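Local coordinates for cytochrome P450 monooxygenase (Rhodococcus sp. ECU0066, PDB 6KBH), which is a self-sufficient P450 that probably carries out monooxygenation, with heme, FMN and a [2Fe-2S] cluster held on a single chain, at residues A[173-177]-A[178-182]; A[215-219]-A[220-224]; A[417-420]-A[421-425]. All blocks are in the same frame, centred on the assembly; numbering follows the deposited sequence.

All three contacts are local, each joining residues a few positions apart, and they follow one another along the chain without nesting or crossing. Contact 1 comes first, where strand 172-174 turns into helix 175-180. Contact 2 then closes the turn from the loop after helix 210-214 into helix 219-242, about 25 Å from contact 1 between centres. Contact 3, much later, turns the chain after strand 418-419. Contacts 1 and 3 both reach one three-stranded antiparallel sheet, in which 172-174 and 418-419 flank 440-442; they touch where Leu-175 CD2 packs on Met-417 CE at 4.1 Å. Contact 2 stands apart, its nearest atoms about 13 Å from contact 1 and about 17 Å from contact 3.

Contact 1 (A[173-177]-A[178-182])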
# COMPACT_ATOMS: atom_id res chain seq x y z
N VAL A 173 22.75 -8.67 20.64
CA VAL A 173 23.25 -7.98 19.45
C VAL A 173 22.71 -6.56 19.47
O VAL A 173 21.62 -6.30 19.98
CB VAL A 173 22.84 -8.73 18.16
CG1 VAL A 173 21.35 -8.95 18.12
CG2 VAL A 173 23.27 -7.97 16.91
N ASP A 174 23.49 -5.63 18.93
CA ASP A 174 22.95 -4.35 18.47
C ASP A 174 22.46 -4.56 17.05
O ASP A 174 23.26 -4.70 16.12
CB ASP A 174 23.97 -3.23 18.51
CG ASP A 174 23.45 -1.96 17.85
OD1 ASP A 174 22.31 -1.57 18.18
OD2 ASP A 174 24.15 -1.38 17.00
N LEU A 175 21.14 -4.59 16.88
CA LEU A 175 20.58 -4.79 15.56
C LEU A 175 21.08 -3.73 14.58
O LEU A 175 21.45 -4.05 13.44
CB LEU A 175 19.05 -4.79 15.64
CG LEU A 175 18.36 -5.88 16.46
CD1 LEU A 175 16.85 -5.68 16.50
CD2 LEU A 175 18.70 -7.26 15.91
N VAL A 176 21.18 -2.47 15.03
CA VAL A 176 21.53 -1.36 14.15
C VAL A 176 22.87 -1.61 13.47
O VAL A 176 22.95 -1.73 12.24
CB VAL A 176 21.54 -0.03 14.92
CG1 VAL A 176 22.04 1.10 14.03
CG2 VAL A 176 20.16 0.29 15.46
N ASP A 177 23.94 -1.71 14.26
CA ASP A 177 25.28 -1.75 13.69
C ASP A 177 25.53 -3.05 12.93
O ASP A 177 26.15 -3.04 11.86
CB ASP A 177 26.33 -1.58 14.78
CG ASP A 177 26.56 -0.13 15.14
OD1 ASP A 177 26.41 0.74 14.25
OD2 ASP A 177 26.88 0.14 16.32
N GLU A 178 25.06 -4.18 13.46
CA GLU A 178 25.37 -5.46 12.85
C GLU A 178 24.38 -5.85 11.76
O GLU A 178 24.75 -6.60 10.85
CB GLU A 178 25.44 -6.56 13.91
CG GLU A 178 26.37 -6.23 15.09
CD GLU A 178 27.80 -5.92 14.67
OE1 GLU A 178 28.27 -6.49 13.66
OE2 GLU A 178 28.45 -5.10 15.35
N MET A 179 23.13 -5.40 11.83
CA MET A 179 22.16 -5.75 10.80
C MET A 179 21.61 -4.54 10.05
O MET A 179 21.79 -4.44 8.83
CB MET A 179 21.01 -6.54 11.43
CG MET A 179 19.94 -6.94 10.44
SD MET A 179 18.53 -7.70 11.25
CE MET A 179 17.46 -7.96 9.83
N LEU A 180 20.96 -3.59 10.74
CA LEU A 180 20.07 -2.66 10.05
C LEU A 180 20.81 -1.48 9.42
O LEU A 180 20.27 -0.87 8.50
CB LEU A 180 18.98 -2.11 10.98
CG LEU A 180 17.88 -3.00 11.57
CD1 LEU A 180 17.16 -3.76 10.46
CD2 LEU A 180 18.41 -3.94 12.60
N TRP A 181 22.00 -1.15 9.90
CA TRP A 181 22.74 -0.07 9.26
C TRP A 181 23.32 -0.50 7.91
O TRP A 181 23.45 0.32 7.00
CB TRP A 181 23.86 0.42 10.17
CG TRP A 181 24.66 1.50 9.56
CD1 TRP A 181 25.91 1.40 9.04
CD2 TRP A 181 24.25 2.86 9.38
NE1 TRP A 181 26.31 2.62 8.55
CE2 TRP A 181 25.31 3.53 8.75
CE3 TRP A 181 23.09 3.58 9.70
CZ2 TRP A 181 25.25 4.89 8.43
CZ3 TRP A 181 23.03 4.92 9.39
CH2 TRP A 181 24.11 5.56 8.76
N GLU A 182 23.64 -1.79 7.77
CA GLU A 182 24.37 -2.28 6.61
C GLU A 182 23.45 -2.71 5.47
O GLU A 182 23.66 -2.30 4.33
CB GLU A 182 25.26 -3.45 7.03
CG GLU A 182 26.34 -3.11 8.05
CD GLU A 182 27.45 -2.24 7.48
OE1 GLU A 182 27.47 -2.02 6.25
OE2 GLU A 182 28.30 -1.79 8.27
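Met-179 and Leu-180 both give their backbone N-H to Leu-175 O, at 2.7 Å from Met-179 N and 2.8 Å from Leu-180 N, in a capped helical turn that widens from alpha to pi-type spacing. The two donors reach that oxygen from opposite faces of its carbonyl plane, so one acceptor serves both spacings. Leu-180, bent at chi2 (-54°) with CG beside its backbone N, swings CD2 back against Leu-175 CB and O. The pi-type step continues as Trp-181 N bonds to Val-176 O at 2.6 Å, with Val-176 CG1 4.3 Å from Trp-181 CB, while Glu-178 N keeps the alpha spacing to Asp-174 O at 3.3 Å.

Asp-174, the last residue of strand 172-174, is also the N-cap of the helix. Its OD2 accepts from Asp-177 N at 2.8 Å, from above the carboxylate plane rather than within it. A short acidic side chain suits this place: it serves a first-turn N-H that has no earlier carbonyl in the helix, and its charge probably gains from the helix dipole. OD1 takes the backbone N-H of Val-439, which ties the cap to the loop leading into strand 440-442.

Apolar residues suit the inward side. Leu-175 and Val-176 pack on helix 284-300, probably the C-terminal half of the long central helix of the P450 fold; Met-179 and Leu-180 meet helix 396-413, which follows the heme-ligating Cys-393. At the strand end, the side chains of Val-173 and Glu-178 run antiparallel alongside one another, Val-173 CG2 4.0 Å from Glu-178 CB.

Contact 2 (A[215-219]-A[220-224]); sequences GRPAP and EQQVA
The flat carboxamide of Gln-221 turns its oxygen back on the preceding loop: Ala-218 N donates to Gln-221 OE1 at 2.6 Å, in the carbonyl plane and with an N-H...O angle of 164°. Beside this bond Pro-217 CB lies 3.8 Å from Gln-221 CB. The pair makes one half of a capping box, since Ala-218 is the N-cap of helix 219-242, which corresponds to the G helix of P450s, and Gln-221 stands three residues further on. Alanine has no side-chain acceptor with which to return the other half. An extended glutamine, its chi2 at 156°, has the length to reach back to the N-cap amide.

Proline suits the first helical position, where Pro-219 needs no N-H of its own and its ring fixes a helical phi. The carboxylate of Glu-220 folds back alongside this ring through a bend at chi2 (77°); Glu-220 OE1 lies against Pro-219 CD and is 3.3 Å from Ala-218 CB. A negative group at this helix end is likely to be favoured by the helix dipole. The regular pattern starts with Gln-222 N to Ala-218 O and Val-223 N to Pro-219 O.

The amide of Gln-222 is bonded at both ends to the loop before helix 108-116, NE2 to Pro-105 O and OE1 to Ser-107 N. Its aliphatic stem still serves the turn, running slantwise over the Pro-217 ring with Gln-222 CG 4.0 Å from Pro-217 CG.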
# COMPACT_ATOMS: atom_id res chain seq x y z
N GLY A 215 21.95 19.29 10.64
CA GLY A 215 22.35 19.58 12.00
C GLY A 215 23.30 20.76 12.07
O GLY A 215 23.29 21.65 11.22
N ARG A 216 24.12 20.76 13.12
CA ARG A 216 25.09 21.83 13.37
C ARG A 216 26.47 21.20 13.53
O ARG A 216 26.98 21.07 14.65
CB ARG A 216 24.69 22.66 14.59
CG ARG A 216 23.49 23.58 14.35
CD ARG A 216 22.93 24.14 15.64
NE ARG A 216 21.94 25.20 15.41
CZ ARG A 216 21.19 25.74 16.37
NH1 ARG A 216 21.31 25.34 17.63
NH2 ARG A 216 20.32 26.70 16.08
N PRO A 217 27.10 20.81 12.43
CA PRO A 217 28.39 20.12 12.52
C PRO A 217 29.55 21.07 12.80
O PRO A 217 29.52 22.26 12.47
CB PRO A 217 28.54 19.48 11.13
CG PRO A 217 27.80 20.41 10.23
CD PRO A 217 26.64 20.93 11.04
N ALA A 218 30.59 20.52 13.42
CA ALA A 218 31.82 21.25 13.64
C ALA A 218 32.62 21.31 12.34
O ALA A 218 32.43 20.48 11.44
CB ALA A 218 32.64 20.57 14.74
N PRO A 219 33.51 22.30 12.20
CA PRO A 219 34.34 22.39 10.98
C PRO A 219 35.04 21.09 10.60
O PRO A 219 35.18 20.80 9.40
CB PRO A 219 35.36 23.48 11.33
CG PRO A 219 34.64 24.35 12.31
CD PRO A 219 33.73 23.45 13.10
N GLU A 220 35.47 20.30 11.59
CA GLU A 220 36.12 19.02 11.33
C GLU A 220 35.15 18.00 10.74
O GLU A 220 35.53 17.21 9.87
CB GLU A 220 36.73 18.47 12.63
CG GLU A 220 37.40 19.52 13.53
CD GLU A 220 36.42 20.37 14.32
OE1 GLU A 220 35.69 21.16 13.69
OE2 GLU A 220 36.38 20.27 15.57
N GLN A 221 33.92 17.98 11.23
CA GLN A 221 32.90 17.10 10.66
C GLN A 221 32.64 17.45 9.20
O GLN A 221 32.56 16.56 8.34
CB GLN A 221 31.61 17.19 11.47
CG GLN A 221 31.58 16.29 12.69
CD GLN A 221 30.61 16.79 13.75
OE1 GLN A 221 30.32 17.98 13.83
NE2 GLN A 221 30.12 15.87 14.57
N GLN A 222 32.50 18.74 8.90
CA GLN A 222 32.24 19.18 7.54
C GLN A 222 33.29 18.66 6.57
O GLN A 222 32.96 18.17 5.48
CB GLN A 222 32.18 20.71 7.48
CG GLN A 222 30.83 21.30 7.80
CD GLN A 222 30.76 22.78 7.47
OE1 GLN A 222 31.78 23.40 7.18
NE2 GLN A 222 29.56 23.34 7.50
N VAL A 223 34.57 18.75 6.94
CA VAL A 223 35.63 18.32 6.02
C VAL A 223 35.63 16.80 5.88
O VAL A 223 35.79 16.28 4.77
CB VAL A 223 37.00 18.88 6.46
CG1 VAL A 223 36.88 20.34 6.86
CG2 VAL A 223 37.62 18.06 7.59
N ALA A 224 35.44 16.07 6.98
CA ALA A 224 35.47 14.61 6.91
C ALA A 224 34.37 14.08 6.00
O ALA A 224 34.54 13.03 5.37
CB ALA A 224 35.34 14.01 8.31

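Contact 3 (A[417-420]-A[421-425])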
# COMPACT_ATOMS: atom_id res chain seq x y z
N MET A 417 12.93 -12.69 21.22
CA MET A 417 13.84 -11.56 21.37
C MET A 417 13.14 -10.42 22.09
O MET A 417 11.98 -10.11 21.81
CB MET A 417 14.33 -11.11 20.00
CG MET A 417 15.01 -9.75 19.97
SD MET A 417 14.98 -9.01 18.33
CE MET A 417 16.17 -10.03 17.47
N GLU A 418 13.85 -9.79 23.03
CA GLU A 418 13.31 -8.64 23.73
C GLU A 418 14.38 -7.57 23.86
O GLU A 418 15.57 -7.82 23.68
CB GLU A 418 12.75 -9.00 25.12
CG GLU A 418 13.78 -9.47 26.12
CD GLU A 418 13.17 -9.84 27.46
OE1 GLU A 418 11.93 -9.73 27.60
OE2 GLU A 418 13.93 -10.24 28.37
N LEU A 419 13.93 -6.36 24.18
CA LEU A 419 14.83 -5.24 24.38
C LEU A 419 15.56 -5.36 25.71
O LEU A 419 14.97 -5.74 26.73
CB LEU A 419 14.06 -3.92 24.33
CG LEU A 419 13.76 -3.31 22.97
CD1 LEU A 419 12.79 -2.14 23.11
CD2 LEU A 419 15.05 -2.87 22.31
N VAL A 420 16.85 -5.05 25.70
CA VAL A 420 17.62 -4.90 26.93
C VAL A 420 16.94 -3.81 27.76
O VAL A 420 16.84 -2.66 27.30
CB VAL A 420 19.09 -4.55 26.65
CG1 VAL A 420 19.80 -4.17 27.93
CG2 VAL A 420 19.78 -5.72 25.97
N PRO A 421 16.44 -4.12 28.95
CA PRO A 421 15.69 -3.12 29.73
C PRO A 421 16.61 -2.00 30.22
O PRO A 421 17.83 -2.06 30.12
CB PRO A 421 15.12 -3.92 30.90
CG PRO A 421 15.19 -5.36 30.45
CD PRO A 421 16.42 -5.44 29.60
N ASP A 422 15.96 -0.96 30.77
CA ASP A 422 16.65 0.24 31.24
C ASP A 422 17.63 0.77 30.19
O ASP A 422 18.76 1.16 30.50
CB ASP A 422 17.37 -0.02 32.57
CG ASP A 422 16.40 -0.27 33.71
OD1 ASP A 422 15.18 -0.13 33.51
OD2 ASP A 422 16.87 -0.60 34.83
N GLN A 423 17.18 0.79 28.94
CA GLN A 423 18.01 1.21 27.82
C GLN A 423 17.59 2.60 27.38
O GLN A 423 16.40 2.87 27.17
CB GLN A 423 17.89 0.22 26.66
CG GLN A 423 18.74 0.58 25.45
CD GLN A 423 18.74 -0.52 24.41
OE1 GLN A 423 19.28 -0.35 23.32
NE2 GLN A 423 18.13 -1.65 24.74
N GLU A 424 18.57 3.49 27.25
CA GLU A 424 18.34 4.85 26.78
C GLU A 424 18.69 4.93 25.30
O GLU A 424 19.75 4.47 24.88
CB GLU A 424 19.19 5.85 27.57
CG GLU A 424 18.87 5.88 29.06
CD GLU A 424 17.62 6.67 29.37
OE1 GLU A 424 17.46 7.77 28.80
OE2 GLU A 424 16.80 6.19 30.17
N PHE A 425 17.79 5.52 24.52
CA PHE A 425 17.95 5.62 23.08
C PHE A 425 18.33 7.05 22.71
O PHE A 425 17.58 7.99 23.00
CB PHE A 425 16.68 5.18 22.36
CG PHE A 425 16.39 3.71 22.50
CD1 PHE A 425 17.05 2.79 21.70
CD2 PHE A 425 15.49 3.25 23.44
CE1 PHE A 425 16.79 1.44 21.82
CE2 PHE A 425 15.23 1.91 23.57
CZ PHE A 425 15.88 0.99 22.76
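At the edge of a three-stranded antiparallel sheet, the one known in P450s as the beta-3 sheet, strand 418-419 ends and the chain turns back through Pro-421 and Asp-422, so that Gln-423 comes to lie against Val-420. Gln-423 NE2 donates to Val-420 O at 3.0 Å, meeting it in the carbonyl plane on a lone pair with a C=O...N angle of 126°. The acceptor also lies close to the amide plane of Gln-423, though the two flat groups are turned about 35° from one another. The chain of Gln-423 is fully stretched, with CG anti to the backbone N (chi1 -179°), which carries the amide across the turn.

The other end of that amide faces the middle strand, where Gln-423 OE1 accepts from Trp-440 N. Glutamine suits this place because its donor and acceptor bridge Val-420 O and Trp-440 N, much as a peptide group could. A leucine here would probably leave both Val-420 O and Trp-440 N without their mates and let the turn shift.

Along the stem of Gln-423 the packing is apolar. Gln-423 CG lies 3.9 Å above one face of the Phe-425 ring, towards its rim, and Leu-419 CD2 meets the ring edge in plane, 4.0 Å from Phe-425 CZ. The Leu-419 side chain lies nearly perpendicular to that of Gln-423. With one bond at each end, the amide is probably held against a flip, since exchanging oxygen and nitrogen would set an acceptor against Val-420 O and a donor against Trp-440 N.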